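Local coordinates for C-type lectin domain family 4 member F (Mus musculus, PDB 6JJJ), which binds galactose and fucose as a trimeric C-type lectin receptor of Kupffer cells and could take part in endocytosis, at residues Lys11-Gln14 with Lys15-Asn18; Trp28-Asn32 with Gly33-Tyr37; Glu47-Lys50 with Phe51-Gln55; Leu84-Gln87 with Gly88-Ile92. All coordinates share one frame; numbering follows the deposited sequence.

Contact 1: residues Lys11-Gln14 with Lys15-Asn18; sequences KQEQ and KTQN
The carbonyl oxygen of E13 is shared by two donors from the next turn of the helix. Q17 N reaches E13 O over 2.8 Å, the usual bond between residues four apart, while T16 OG1 gives a second bond to E13 O, also at 2.8 Å. The hydroxyl comes in lying in the carbonyl plane and on a lone pair; the amide donor is tilted from that plane. Chi1 of T16, 65°, sets OG1 between its own backbone N and carbonyl carbon, a position from which the hydroxyl points back at E13 O. Outside this double grip contact is light: the E13 and Q17 side chains cross at a slant, CG to CG 4.0 Å. Q14 O takes N18 N at 2.8 Å, continuing the helical pattern, with N18 CB resting near the same oxygen.

On another side, K15 sends its extended chain back past K11, CG lying 3.4 Å from K11 O. The two lysines run close enough for CE to face CE at 4.4 Å, and their like-charged NZ atoms lie near each other without touching.

Q14 and Q17, both buried, look into the trimer: Q14 packs on E13 of the second subunit, and both pack on Q14 of the third. T16 meets Q87 of a fourth subunit. All this lies within helix 9-25, which packs beside its copies in neighbouring subunits and leads on to strand 28-31.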
loop_
_atom_site.group_PDB
_atom_site.type_symbol
_atom_site.label_atom_id
_atom_site.label_comp_id
_atom_site.label_asym_id
_atom_site.label_seq_id
_atom_site.Cartn_x
_atom_site.Cartn_y
_atom_site.Cartn_z
ATOM N N LYS A 11 -14.278 -8.960 11.371
ATOM C CA LYS A 11 -13.281 -9.997 11.126
ATOM C C LYS A 11 -13.230 -10.364 9.649
ATOM O O LYS A 11 -12.149 -10.574 9.088
ATOM C CB LYS A 11 -13.608 -11.235 11.962
ATOM C CG LYS A 11 -12.527 -12.302 11.987
ATOM C CD LYS A 11 -12.863 -13.387 13.007
ATOM C CE LYS A 11 -11.782 -14.457 13.059
ATOM N NZ LYS A 11 -10.548 -13.956 13.725
ATOM N N GLN A 12 -14.398 -10.450 9.009
ATOM C CA GLN A 12 -14.461 -10.771 7.588
ATOM C C GLN A 12 -13.805 -9.679 6.750
ATOM O O GLN A 12 -12.979 -9.961 5.874
ATOM C CB GLN A 12 -15.924 -10.974 7.186
ATOM C CG GLN A 12 -16.152 -11.238 5.712
ATOM C CD GLN A 12 -17.627 -11.320 5.372
ATOM O OE1 GLN A 12 -18.148 -12.388 5.051
ATOM N NE2 GLN A 12 -18.309 -10.182 5.438
ATOM N N GLU A 13 -14.070 -8.456 7.059
ATOM C CA GLU A 13 -13.414 -7.489 6.288
ATOM C C GLU A 13 -11.971 -7.612 6.571
ATOM O O GLU A 13 -11.146 -7.896 5.725
ATOM C CB GLU A 13 -13.803 -6.119 6.718
ATOM C CG GLU A 13 -13.248 -5.073 5.803
ATOM C CD GLU A 13 -14.337 -4.319 5.131
ATOM O OE1 GLU A 13 -15.025 -3.610 5.866
ATOM O OE2 GLU A 13 -14.531 -4.468 3.913
ATOM N N GLN A 14 -11.654 -7.429 7.815
ATOM C CA GLN A 14 -10.241 -7.373 8.168
ATOM C C GLN A 14 -9.429 -8.377 7.363
ATOM O O GLN A 14 -8.319 -8.063 6.914
ATOM C CB GLN A 14 -10.095 -7.609 9.670
ATOM C CG GLN A 14 -8.687 -7.512 10.227
ATOM C CD GLN A 14 -8.668 -7.525 11.751
ATOM O OE1 GLN A 14 -8.514 -8.572 12.379
ATOM N NE2 GLN A 14 -8.825 -6.352 12.349
ATOM N N LYS A 15 -9.988 -9.562 7.103
ATOM C CA LYS A 15 -9.246 -10.567 6.350
ATOM C C LYS A 15 -8.996 -10.124 4.915
ATOM O O LYS A 15 -7.857 -10.168 4.434
ATOM C CB LYS A 15 -9.966 -11.912 6.369
ATOM C CG LYS A 15 -9.816 -12.655 7.679
ATOM C CD LYS A 15 -10.498 -14.004 7.629
ATOM C CE LYS A 15 -10.299 -14.760 8.927
ATOM N NZ LYS A 15 -11.138 -15.986 8.976
ATOM N N THR A 16 -10.042 -9.687 4.209
ATOM C CA THR A 16 -9.829 -9.139 2.874
ATOM C C THR A 16 -8.891 -7.942 2.948
ATOM O O THR A 16 -7.893 -7.869 2.222
ATOM C CB THR A 16 -11.158 -8.734 2.237
ATOM O OG1 THR A 16 -11.746 -7.659 2.980
ATOM C CG2 THR A 16 -12.104 -9.909 2.197
ATOM N N GLN A 17 -9.166 -7.078 3.857
ATOM C CA GLN A 17 -8.283 -5.991 3.969
ATOM C C GLN A 17 -6.885 -6.537 3.912
ATOM O O GLN A 17 -6.087 -6.192 3.091
ATOM C CB GLN A 17 -8.470 -5.326 5.298
ATOM C CG GLN A 17 -9.429 -4.182 5.268
ATOM C CD GLN A 17 -9.177 -3.230 6.392
ATOM O OE1 GLN A 17 -8.416 -3.519 7.304
ATOM N NE2 GLN A 17 -9.810 -2.088 6.332
ATOM N N ASN A 18 -6.586 -7.442 4.791
ATOM C CA ASN A 18 -5.211 -7.923 4.877
ATOM C C ASN A 18 -4.721 -8.425 3.525
ATOM O O ASN A 18 -3.570 -8.182 3.147
ATOM C CB ASN A 18 -5.106 -9.035 5.920
ATOM C CG ASN A 18 -3.676 -9.505 6.126
ATOM O OD1 ASN A 18 -2.778 -8.703 6.382
ATOM N ND2 ASN A 18 -3.458 -10.811 6.002
#

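Contact 2: residues Trp28-Asn32 with Gly33-Tyr37; sequences WKYFN and GNFYY
Y37 CB sits over the centre of the W28 six-membered ring, 3.3 Å from its centroid, a CH-pi contact almost on the ring normal. The F35 carbonyl lies at the indole edge, F35 O 3.4 Å from W28 CZ3. On this same face Y30 turns its ring edge toward the face of F35 in a T-shaped pair, planes 73° apart, with Y30 CB 3.6 Å from F35 CE1. W28, F35 and Y37 form the buried end of the contact, where L23 of helix 9-25 packs on W28 and F35.

On the opposite face, Y36 CE1 lies 3.7 Å from F31 CB and comes up at the edge of the F31 ring. F70 stacks on F31, and the Y36 hydroxyl bonds to E67. Paired backbone bonds hold the register, K29 N to Y36 O at 2.7 Å and F31 N to N34 O at 2.9 Å.

The turn is looser. N32 is exposed, and G33, with its positive phi, completes a type I' turn from F31 to N34. The result is a beta hairpin with a two-residue turn, consistent with the N-terminal hairpin of long-form C-type lectin domains, with strand 34-38 continuing the sheet to strand 147-151.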
loop_
_atom_site.group_PDB
_atom_site.type_symbol
_atom_site.label_atom_id
_atom_site.label_comp_id
_atom_site.label_asym_id
_atom_site.label_seq_id
_atom_site.Cartn_x
_atom_site.Cartn_y
_atom_site.Cartn_z
ATOM N N TRP A 28 1.784 -4.754 -6.175
ATOM C CA TRP A 28 0.644 -4.963 -7.056
ATOM C C TRP A 28 -0.099 -3.636 -7.160
ATOM O O TRP A 28 -0.392 -3.005 -6.139
ATOM C CB TRP A 28 -0.294 -6.052 -6.531
ATOM C CG TRP A 28 0.204 -7.446 -6.766
ATOM C CD1 TRP A 28 1.187 -8.088 -6.073
ATOM C CD2 TRP A 28 -0.253 -8.373 -7.765
ATOM N NE1 TRP A 28 1.372 -9.355 -6.575
ATOM C CE2 TRP A 28 0.504 -9.554 -7.615
ATOM C CE3 TRP A 28 -1.219 -8.315 -8.776
ATOM C CZ2 TRP A 28 0.322 -10.669 -8.431
ATOM C CZ3 TRP A 28 -1.399 -9.427 -9.585
ATOM C CH2 TRP A 28 -0.632 -10.587 -9.407
ATOM N N LYS A 29 -0.382 -3.202 -8.382
ATOM C CA LYS A 29 -1.071 -1.937 -8.601
ATOM C C LYS A 29 -2.524 -2.189 -8.981
ATOM O O LYS A 29 -2.823 -3.078 -9.784
ATOM C CB LYS A 29 -0.360 -1.117 -9.677
ATOM C CG LYS A 29 0.787 -0.269 -9.117
ATOM C CD LYS A 29 1.986 -1.146 -8.744
ATOM C CE LYS A 29 3.158 -0.329 -8.202
ATOM N NZ LYS A 29 2.968 0.104 -6.788
ATOM N N TYR A 30 -3.422 -1.411 -8.385
ATOM C CA TYR A 30 -4.852 -1.557 -8.613
ATOM C C TYR A 30 -5.293 -0.753 -9.828
ATOM O O TYR A 30 -4.792 0.347 -10.078
ATOM C CB TYR A 30 -5.639 -1.102 -7.383
ATOM C CG TYR A 30 -7.139 -1.090 -7.581
ATOM C CD1 TYR A 30 -7.782 0.021 -8.116
ATOM C CD2 TYR A 30 -7.911 -2.190 -7.237
ATOM C CE1 TYR A 30 -9.151 0.035 -8.301
ATOM C CE2 TYR A 30 -9.282 -2.187 -7.418
ATOM C CZ TYR A 30 -9.897 -1.071 -7.949
ATOM O OH TYR A 30 -11.262 -1.065 -8.131
ATOM N N PHE A 31 -6.252 -1.305 -10.569
ATOM C CA PHE A 31 -6.848 -0.593 -11.695
ATOM C C PHE A 31 -8.183 -1.238 -12.033
ATOM O O PHE A 31 -8.228 -2.423 -12.378
ATOM C CB PHE A 31 -5.920 -0.605 -12.911
ATOM C CG PHE A 31 -6.544 -0.032 -14.150
ATOM C CD1 PHE A 31 -6.515 1.333 -14.389
ATOM C CD2 PHE A 31 -7.168 -0.854 -15.072
ATOM C CE1 PHE A 31 -7.094 1.866 -15.526
ATOM C CE2 PHE A 31 -7.749 -0.328 -16.209
ATOM C CZ PHE A 31 -7.712 1.033 -16.438
ATOM N N ASN A 32 -9.256 -0.465 -11.910
ATOM C CA ASN A 32 -10.595 -0.835 -12.372
ATOM C C ASN A 32 -10.937 -2.295 -12.065
ATOM O O ASN A 32 -11.211 -3.109 -12.947
ATOM C CB ASN A 32 -10.744 -0.548 -13.868
ATOM C CG ASN A 32 -11.166 0.888 -14.149
ATOM O OD1 ASN A 32 -11.778 1.542 -13.306
ATOM N ND2 ASN A 32 -10.846 1.379 -15.342
ATOM N N GLY A 33 -10.914 -2.611 -10.771
ATOM C CA GLY A 33 -11.412 -3.863 -10.251
ATOM C C GLY A 33 -10.363 -4.937 -10.045
ATOM O O GLY A 33 -10.520 -5.771 -9.145
ATOM N N ASN A 34 -9.306 -4.940 -10.846
ATOM C CA ASN A 34 -8.278 -5.965 -10.773
ATOM C C ASN A 34 -6.972 -5.387 -10.246
ATOM O O ASN A 34 -6.749 -4.172 -10.258
ATOM C CB ASN A 34 -8.060 -6.623 -12.141
ATOM C CG ASN A 34 -9.327 -7.261 -12.695
ATOM O OD1 ASN A 34 -9.734 -8.339 -12.250
ATOM N ND2 ASN A 34 -9.957 -6.600 -13.661
ATOM N N PHE A 35 -6.107 -6.285 -9.781
ATOM C CA PHE A 35 -4.749 -5.942 -9.384
ATOM C C PHE A 35 -3.767 -6.432 -10.442
ATOM O O PHE A 35 -3.907 -7.539 -10.972
ATOM C CB PHE A 35 -4.401 -6.550 -8.025
ATOM C CG PHE A 35 -4.961 -5.787 -6.859
ATOM C CD1 PHE A 35 -4.302 -4.675 -6.358
ATOM C CD2 PHE A 35 -6.148 -6.185 -6.260
ATOM C CE1 PHE A 35 -4.820 -3.972 -5.284
ATOM C CE2 PHE A 35 -6.670 -5.487 -5.186
ATOM C CZ PHE A 35 -6.007 -4.381 -4.698
ATOM N N TYR A 36 -2.790 -5.590 -10.763
ATOM C CA TYR A 36 -1.795 -5.888 -11.782
ATOM C C TYR A 36 -0.407 -5.878 -11.163
ATOM O O TYR A 36 -0.110 -5.052 -10.294
ATOM C CB TYR A 36 -1.856 -4.875 -12.925
ATOM C CG TYR A 36 -3.172 -4.853 -13.658
ATOM C CD1 TYR A 36 -4.279 -4.204 -13.127
ATOM C CD2 TYR A 36 -3.306 -5.474 -14.891
ATOM C CE1 TYR A 36 -5.483 -4.182 -13.805
ATOM C CE2 TYR A 36 -4.501 -5.454 -15.573
ATOM C CZ TYR A 36 -5.586 -4.809 -15.030
ATOM O OH TYR A 36 -6.774 -4.797 -15.722
ATOM N N TYR A 37 0.437 -6.809 -11.606
ATOM C CA TYR A 37 1.821 -6.903 -11.155
ATOM C C TYR A 37 2.748 -6.805 -12.359
ATOM O O TYR A 37 2.686 -7.646 -13.262
ATOM C CB TYR A 37 2.063 -8.210 -10.398
ATOM C CG TYR A 37 3.503 -8.427 -10.000
ATOM C CD1 TYR A 37 4.000 -7.933 -8.802
ATOM C CD2 TYR A 37 4.369 -9.128 -10.828
ATOM C CE1 TYR A 37 5.322 -8.131 -8.439
ATOM C CE2 TYR A 37 5.686 -9.332 -10.473
ATOM C CZ TYR A 37 6.159 -8.830 -9.279
ATOM O OH TYR A 37 7.475 -9.036 -8.932
#

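Contact 3: residues Glu47-Lys50 with Phe51-Gln55; sequences EAEK and FCTSQ
The carboxylate of E49 turns one face toward the following turn of its helix, and T53 CG2 lies over that face, 3.4 Å from E49 OE2. C52 CB is on the same side of the carboxylate plane but farther toward its rim, 4.0 Å from E49 OE1. A bend at chi2 of E49, 63°, after CG has left anti to the backbone N, brings the carboxylate alongside the next turn, beside T53. E49 OE1 also receives a weak bond from L59 N of strand 58-59. The other flat group, the F51 ring, points off the helix: F51 CB passes 3.4 Å from A48 O, while the ring meets Y37 and W146.

Beneath these side chains runs regular backbone bonding. C52 N binds A48 O at 3.2 Å, T53 N binds E49 O at 2.8 Å, and S54 N binds K50 O at 3.0 Å. The hydroxyl T53 OG1 is also modelled against K50 O, but so close that the length of this bond is doubtful. F51 O accepts Q55 N, and Q55 is the first residue to leave helical angles.

C52 links this helix to strand 147-151 through its disulfide with C148. The first helix of the lectin domain, tied by a disulfide to its last strand, is a hallmark of the C-type lectin fold.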
loop_
_atom_site.group_PDB
_atom_site.type_symbol
_atom_site.label_atom_id
_atom_site.label_comp_id
_atom_site.label_asym_id
_atom_site.label_seq_id
_atom_site.Cartn_x
_atom_site.Cartn_y
_atom_site.Cartn_z
ATOM N N GLU A 47 7.243 -19.678 -18.107
ATOM C CA GLU A 47 7.777 -19.366 -16.787
ATOM C C GLU A 47 7.078 -18.146 -16.205
ATOM O O GLU A 47 6.834 -18.070 -14.994
ATOM C CB GLU A 47 9.284 -19.137 -16.866
ATOM C CG GLU A 47 10.089 -20.362 -17.269
ATOM C CD GLU A 47 10.391 -21.282 -16.100
ATOM O OE1 GLU A 47 10.951 -20.805 -15.091
ATOM O OE2 GLU A 47 10.072 -22.488 -16.195
ATOM N N ALA A 48 6.740 -17.180 -17.062
ATOM C CA ALA A 48 5.984 -16.024 -16.600
ATOM C C ALA A 48 4.598 -16.442 -16.124
ATOM O O ALA A 48 4.080 -15.902 -15.140
ATOM C CB ALA A 48 5.885 -14.979 -17.713
ATOM N N GLU A 49 3.980 -17.409 -16.810
ATOM C CA GLU A 49 2.646 -17.854 -16.424
ATOM C C GLU A 49 2.695 -18.675 -15.143
ATOM O O GLU A 49 1.832 -18.522 -14.269
ATOM C CB GLU A 49 2.017 -18.656 -17.563
ATOM C CG GLU A 49 0.706 -19.335 -17.197
ATOM C CD GLU A 49 -0.393 -18.350 -16.828
ATOM O OE1 GLU A 49 -0.140 -17.128 -16.849
ATOM O OE2 GLU A 49 -1.510 -18.806 -16.506
ATOM N N LYS A 50 3.697 -19.548 -15.009
ATOM C CA LYS A 50 3.868 -20.290 -13.766
ATOM C C LYS A 50 3.949 -19.345 -12.571
ATOM O O LYS A 50 3.452 -19.658 -11.482
ATOM C CB LYS A 50 5.118 -21.167 -13.846
ATOM C CG LYS A 50 5.081 -22.222 -14.947
ATOM C CD LYS A 50 4.416 -23.504 -14.445
ATOM C CE LYS A 50 4.254 -24.534 -15.554
ATOM N NZ LYS A 50 5.557 -24.967 -16.133
ATOM N N PHE A 51 4.555 -18.169 -12.762
ATOM C CA PHE A 51 4.603 -17.180 -11.689
ATOM C C PHE A 51 3.206 -16.646 -11.387
ATOM O O PHE A 51 2.739 -16.700 -10.244
ATOM C CB PHE A 51 5.549 -16.030 -12.062
ATOM C CG PHE A 51 5.668 -14.969 -10.994
ATOM C CD1 PHE A 51 4.693 -13.994 -10.847
ATOM C CD2 PHE A 51 6.760 -14.949 -10.140
ATOM C CE1 PHE A 51 4.800 -13.026 -9.864
ATOM C CE2 PHE A 51 6.874 -13.981 -9.158
ATOM C CZ PHE A 51 5.893 -13.018 -9.020
ATOM N N CYS A 52 2.526 -16.108 -12.406
ATOM C CA CYS A 52 1.194 -15.548 -12.191
ATOM C C CYS A 52 0.262 -16.578 -11.558
ATOM O O CYS A 52 -0.587 -16.233 -10.726
ATOM C CB CYS A 52 0.611 -15.032 -13.507
ATOM S SG CYS A 52 1.548 -13.695 -14.326
ATOM N N THR A 53 0.397 -17.848 -11.949
ATOM C CA THR A 53 -0.395 -18.905 -11.329
ATOM C C THR A 53 -0.030 -19.047 -9.859
ATOM O O THR A 53 -0.908 -19.108 -8.989
ATOM C CB THR A 53 -0.179 -20.233 -12.056
ATOM O OG1 THR A 53 1.226 -20.507 -12.131
ATOM C CG2 THR A 53 -0.771 -20.192 -13.453
ATOM N N SER A 54 1.271 -19.098 -9.560
ATOM C CA SER A 54 1.703 -19.243 -8.176
ATOM C C SER A 54 1.033 -18.203 -7.292
ATOM O O SER A 54 0.623 -18.501 -6.165
ATOM C CB SER A 54 3.224 -19.111 -8.077
ATOM O OG SER A 54 3.629 -17.755 -8.177
ATOM N N GLN A 55 0.873 -16.985 -7.804
ATOM C CA GLN A 55 0.222 -15.922 -7.060
ATOM C C GLN A 55 -1.273 -15.851 -7.350
ATOM O O GLN A 55 -1.889 -14.799 -7.142
ATOM C CB GLN A 55 0.876 -14.584 -7.403
ATOM C CG GLN A 55 2.403 -14.598 -7.412
ATOM C CD GLN A 55 3.046 -15.071 -6.129
ATOM O OE1 GLN A 55 2.657 -16.085 -5.553
ATOM N NE2 GLN A 55 4.056 -14.337 -5.680
#

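Contact 4: residues Leu84-Gln87 with Gly88-Ile92; sequences LTDQ and GTEGI. With CA (calcium ion), chain G.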
loop_
_atom_site.group_PDB
_atom_site.type_symbol
_atom_site.label_atom_id
_atom_site.label_comp_id
_atom_site.label_asym_id
_atom_site.label_seq_id
_atom_site.Cartn_x
_atom_site.Cartn_y
_atom_site.Cartn_z
ATOM N N LEU A 84 -1.992 -13.880 -24.160
ATOM C CA LEU A 84 -2.528 -14.259 -25.461
ATOM C C LEU A 84 -1.591 -15.242 -26.152
ATOM O O LEU A 84 -0.372 -15.205 -25.959
ATOM C CB LEU A 84 -2.729 -13.027 -26.345
ATOM C CG LEU A 84 -3.753 -13.157 -27.474
ATOM C CD1 LEU A 84 -5.133 -13.484 -26.927
ATOM C CD2 LEU A 84 -3.796 -11.881 -28.308
ATOM N N THR A 85 -2.176 -16.140 -26.943
ATOM C CA THR A 85 -1.386 -17.125 -27.670
ATOM C C THR A 85 -2.277 -17.918 -28.618
ATOM O O THR A 85 -3.447 -18.177 -28.325
ATOM C CB THR A 85 -0.666 -18.084 -26.707
ATOM O OG1 THR A 85 -0.040 -19.138 -27.453
ATOM C CG2 THR A 85 -1.649 -18.681 -25.705
ATOM N N ASP A 86 -1.692 -18.315 -29.748
ATOM C CA ASP A 86 -2.319 -19.190 -30.732
ATOM C C ASP A 86 -1.537 -20.498 -30.793
ATOM O O ASP A 86 -1.338 -21.093 -31.850
ATOM C CB ASP A 86 -2.397 -18.527 -32.108
ATOM C CG ASP A 86 -1.039 -18.313 -32.742
ATOM O OD1 ASP A 86 -0.015 -18.572 -32.077
ATOM O OD2 ASP A 86 -0.995 -17.880 -33.915
ATOM N N GLN A 87 -1.068 -20.943 -29.636
ATOM C CA GLN A 87 -0.265 -22.150 -29.503
ATOM C C GLN A 87 -1.015 -23.407 -29.894
ATOM O O GLN A 87 -0.776 -23.918 -30.989
ATOM C CB GLN A 87 0.229 -22.209 -28.066
ATOM C CG GLN A 87 1.074 -23.380 -27.678
ATOM C CD GLN A 87 1.530 -23.254 -26.240
ATOM O OE1 GLN A 87 2.721 -23.141 -25.971
ATOM N NE2 GLN A 87 0.583 -23.228 -25.314
ATOM N N GLY A 88 -2.078 -23.738 -29.164
ATOM C CA GLY A 88 -2.815 -24.963 -29.426
ATOM C C GLY A 88 -3.049 -25.171 -30.909
ATOM O O GLY A 88 -2.705 -26.226 -31.438
ATOM N N THR A 89 -3.643 -24.183 -31.591
ATOM C CA THR A 89 -3.755 -24.187 -33.048
ATOM C C THR A 89 -3.274 -22.841 -33.573
ATOM O O THR A 89 -3.623 -21.794 -33.021
ATOM C CB THR A 89 -5.189 -24.436 -33.514
ATOM O OG1 THR A 89 -5.855 -23.184 -33.714
ATOM C CG2 THR A 89 -5.952 -25.255 -32.484
ATOM N N GLU A 90 -2.470 -22.875 -34.641
ATOM C CA GLU A 90 -1.801 -21.667 -35.113
ATOM C C GLU A 90 -2.781 -20.559 -35.471
ATOM O O GLU A 90 -2.416 -19.377 -35.441
ATOM C CB GLU A 90 -0.931 -22.001 -36.323
ATOM C CG GLU A 90 -0.127 -20.833 -36.840
ATOM C CD GLU A 90 0.719 -20.194 -35.762
ATOM O OE1 GLU A 90 1.180 -20.917 -34.853
ATOM O OE2 GLU A 90 0.905 -18.964 -35.819
ATOM N N GLY A 91 -4.015 -20.907 -35.818
ATOM C CA GLY A 91 -4.970 -19.906 -36.246
ATOM C C GLY A 91 -5.622 -19.166 -35.099
ATOM O O GLY A 91 -5.552 -17.934 -35.024
ATOM N N ILE A 92 -6.250 -19.904 -34.194
ATOM C CA ILE A 92 -7.066 -19.294 -33.152
ATOM C C ILE A 92 -6.163 -18.796 -32.033
ATOM O O ILE A 92 -5.288 -19.525 -31.549
ATOM C CB ILE A 92 -8.107 -20.295 -32.620
ATOM C CG1 ILE A 92 -7.433 -21.332 -31.716
ATOM C CG2 ILE A 92 -8.828 -20.974 -33.777
ATOM C CD1 ILE A 92 -8.320 -22.501 -31.330
HETATM CA CA CA G . 1.282 -18.132 -33.891
#
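The loop that leaves strand 80-85 supplies two acids to a calcium site of the C-type lectin domain, in a position matching the auxiliary calcium site of mannose-binding protein and its relatives. D86 and E90, four residues apart, reach the same ion from the two halves of the loop. D86 is bidentate, with D86 OD1 and D86 OD2 each 2.3 Å from the calcium ion. E90 binds chiefly through one oxygen, E90 OE2 being 2.1 Å away.

The two carboxylates stand 71° apart in plane, so they present their oxygens from different directions. Their nearest oxygens, D86 OD2 and E90 OE2, are only 2.9 Å apart, a closeness that the shared cation would compensate. E90 arrives by doubling back: its CG is anti to the backbone N, and a bend at chi2, 54°, brings the carboxylate round to the metal. N117, D127 and the carbonyl oxygen of E126 complete the coordination.

A second shell shapes the loop. T85 OG1 takes a weak bond from Q87 N and is bonded to D127 O, which ties the start of the loop to another ligand of the ion. The far end folds back over D86, where I92 O stands 3.1 Å from D86 CA in a CA-H...O contact. I92 N gives its own weak bond to T89 OG1, 3.3 Å long.

Overall arrangement
From the N terminus the four contacts follow in series, and none nests in or crosses another. Contact 1 spans two turns of helix 9-25, in the part that meets copies in neighbouring subunits. The same helix runs into strand 28-31, where contact 2 closes the first hairpin of the lectin domain; that contact, too, reaches the third subunit. Strand 34-38 then leads to helix 45-54, and contact 3 packs directly on the hairpin, with W28 against Q55. Contact 4 closes the calcium loop after strand 80-85, its centre about 40 Å from that of contact 1 and on the opposite side of the chain's centre.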